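Local coordinates for protein ectonucleotide pyrophosphatase/phosphodiesterase family member 5 (Mus musculus, PDB 5VEO) that probably cleaves phosphodiester bonds as a zinc-binding ectoenzyme of the nucleotide pyrophosphatase/phosphodiesterase family, with restricted activity on nucleotides, at residues 103-108 and 130-134. The protein carries 1 engineered substitution. Residues are numbered along the deposited sequence; the frame is centred on the assembly and turned at random.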
loop_
_atom_site.group_PDB
_atom_site.type_symbol
_atom_site.label_atom_id
_atom_site.label_comp_id
_atom_site.label_asym_id
_atom_site.label_seq_id
_atom_site.Cartn_x
_atom_site.Cartn_y
_atom_site.Cartn_z
ATOM N N TRP A 103 -13.777 -1.110 7.043
ATOM C CA TRP A 103 -12.572 -0.665 7.736
ATOM C C TRP A 103 -12.524 -1.063 9.207
ATOM O O TRP A 103 -11.453 -1.002 9.824
ATOM C CB TRP A 103 -12.476 0.868 7.638
ATOM C CG TRP A 103 -12.398 1.338 6.226
ATOM C CD1 TRP A 103 -13.440 1.571 5.370
ATOM C CD2 TRP A 103 -11.206 1.603 5.490
ATOM N NE1 TRP A 103 -12.962 1.974 4.139
ATOM C CE2 TRP A 103 -11.590 1.989 4.187
ATOM C CE3 TRP A 103 -9.848 1.539 5.801
ATOM C CZ2 TRP A 103 -10.662 2.337 3.218
ATOM C CZ3 TRP A 103 -8.930 1.873 4.835
ATOM C CH2 TRP A 103 -9.334 2.264 3.561
ATOM N N GLU A 104 -13.652 -1.429 9.794
ATOM C CA GLU A 104 -13.769 -1.453 11.241
ATOM C C GLU A 104 -13.350 -2.782 11.874
ATOM O O GLU A 104 -13.526 -2.959 13.086
ATOM C CB GLU A 104 -15.198 -1.063 11.617
ATOM C CG GLU A 104 -15.383 0.433 11.401
ATOM C CD GLU A 104 -16.790 0.934 11.592
ATOM O OE1 GLU A 104 -17.765 0.160 11.423
ATOM O OE2 GLU A 104 -16.911 2.128 11.920
ATOM N N GLU A 105 -12.751 -3.703 11.114
ATOM C CA GLU A 105 -12.119 -4.850 11.759
ATOM C C GLU A 105 -10.793 -4.480 12.406
ATOM O O GLU A 105 -10.223 -5.301 13.135
ATOM C CB GLU A 105 -11.951 -5.994 10.751
ATOM C CG GLU A 105 -13.303 -6.371 10.181
ATOM C CD GLU A 105 -13.300 -7.468 9.152
ATOM O OE1 GLU A 105 -14.416 -7.836 8.722
ATOM O OE2 GLU A 105 -12.230 -7.973 8.780
ATOM N N ALA A 106 -10.306 -3.263 12.177
ATOM C CA ALA A 106 -9.090 -2.766 12.800
ATOM C C ALA A 106 -9.302 -1.303 13.155
ATOM O O ALA A 106 -10.350 -0.716 12.861
ATOM C CB ALA A 106 -7.874 -2.929 11.882
ATOM N N THR A 107 -8.290 -0.721 13.788
ATOM C CA THR A 107 -8.295 0.687 14.179
ATOM C C THR A 107 -7.001 1.334 13.703
ATOM O O THR A 107 -5.918 0.975 14.209
ATOM C CB THR A 107 -8.439 0.824 15.691
ATOM O OG1 THR A 107 -9.706 0.290 16.090
ATOM C CG2 THR A 107 -8.342 2.288 16.114
ATOM N N PRO A 108 -7.051 2.284 12.765
ATOM C CA PRO A 108 -5.812 2.911 12.291
ATOM C C PRO A 108 -5.196 3.811 13.348
ATOM O O PRO A 108 -5.870 4.338 14.242
ATOM C CB PRO A 108 -6.264 3.717 11.069
ATOM C CG PRO A 108 -7.707 4.047 11.375
ATOM C CD PRO A 108 -8.236 2.830 12.077
ATOM N N VAL A 130 -12.298 8.470 5.425
ATOM C CA VAL A 130 -13.371 7.527 5.717
ATOM C C VAL A 130 -13.670 7.595 7.206
ATOM O O VAL A 130 -12.750 7.637 8.022
ATOM C CB VAL A 130 -12.971 6.092 5.324
ATOM C CG1 VAL A 130 -14.067 5.075 5.693
ATOM C CG2 VAL A 130 -12.657 5.988 3.840
ATOM N N LYS A 131 -14.949 7.562 7.563
ATOM C CA LYS A 131 -15.310 7.532 8.970
ATOM C C LYS A 131 -15.081 6.118 9.493
ATOM O O LYS A 131 -15.639 5.155 8.963
ATOM C CB LYS A 131 -16.760 7.969 9.178
ATOM C CG LYS A 131 -17.129 8.021 10.626
ATOM C CD LYS A 131 -18.593 8.429 10.803
ATOM C CE LYS A 131 -18.715 9.920 10.951
ATOM N NZ LYS A 131 -20.119 10.373 11.270
ATOM N N ILE A 132 -14.232 5.981 10.504
ATOM C CA ILE A 132 -13.866 4.677 11.044
ATOM C C ILE A 132 -14.056 4.736 12.551
ATOM O O ILE A 132 -13.461 5.587 13.222
ATOM C CB ILE A 132 -12.422 4.289 10.680
ATOM C CG1 ILE A 132 -12.240 4.285 9.153
ATOM C CG2 ILE A 132 -12.069 2.922 11.256
ATOM C CD1 ILE A 132 -10.767 4.150 8.703
ATOM N N HIS A 133 -14.870 3.834 13.086
ATOM C CA HIS A 133 -15.254 3.880 14.497
ATOM C C HIS A 133 -15.698 5.291 14.896
ATOM O O HIS A 133 -15.311 5.823 15.938
ATOM C CB HIS A 133 -14.111 3.396 15.393
ATOM C CG HIS A 133 -13.644 2.008 15.083
ATOM N ND1 HIS A 133 -14.480 0.912 15.133
ATOM C CD2 HIS A 133 -12.427 1.536 14.720
ATOM C CE1 HIS A 133 -13.797 -0.173 14.808
ATOM N NE2 HIS A 133 -12.550 0.177 14.559
ATOM N N ASP A 134 -16.515 5.898 14.040
ATOM C CA ASP A 134 -17.074 7.239 14.235
ATOM C C ASP A 134 -16.016 8.340 14.284
ATOM O O ASP A 134 -16.278 9.426 14.812
ATOM C CB ASP A 134 -17.936 7.307 15.506
ATOM C CG ASP A 134 -19.263 6.606 15.344
ATOM O OD1 ASP A 134 -19.624 6.260 14.205
ATOM O OD2 ASP A 134 -19.963 6.413 16.360
HETATM O O HOH W 1 -17.884 4.766 11.860
#
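In this loop-to-loop contact of the alkaline-phosphatase-like catalytic domain, the side chains of Glu104 and His133 run past each other in opposite directions, forming the polar outer part; the inner part is apolar. The type I beta turn from Trp103 to Ala106 supplies one side. On the other, the backbone amide of His133 donates to OE2 of Glu104 (N to OE2 2.9 Å), meeting the oxygen on its anti side. Water 1 extends this grip, donating a hydrogen bond to the same OE2 and accepting one from Asp134 N (2.8 Å from the water oxygen), so OE2 holds the His133 amide directly and the Asp134 amide through the water.

Going the other way, the imidazole of His133 runs alongside the extended Glu104 chain, whose CG sits over one ring face in a CH-pi contact, 4.0 Å from the centroid; the carboxylate lies nearly parallel to the ring, the planes 13° apart. His133 NE2 then donates to Ala106 O at 2.9 Å, from above the carbonyl plane and with a bent N-H...O angle of 142°. This bond and the Glu104 chain restrict rotation of the ring.

Deeper in, Val130 CG1 lies over the five-membered ring of Trp103, 3.6 Å from CD1; the Val130 side chain is about 7 Å from a bound AMP. With CG1 beside its own backbone N (chi1 -58°) and CG2 anti to it, Ile132 splits its branches: CG1 rests against Trp103 CB at 3.7 Å, while CG2 meets Pro108 CD. Trp103 NE1 is satisfied by Ile97 O.

Tyr63 of helix 58-67 packs edge-to-face with Trp103 and, with Val66, touches Pro108, the N-cap of helix 109-115. The contact therefore joins the entry to helix 109-115 with the loop between strands 120-123 and 139-140, alongside helix 58-67.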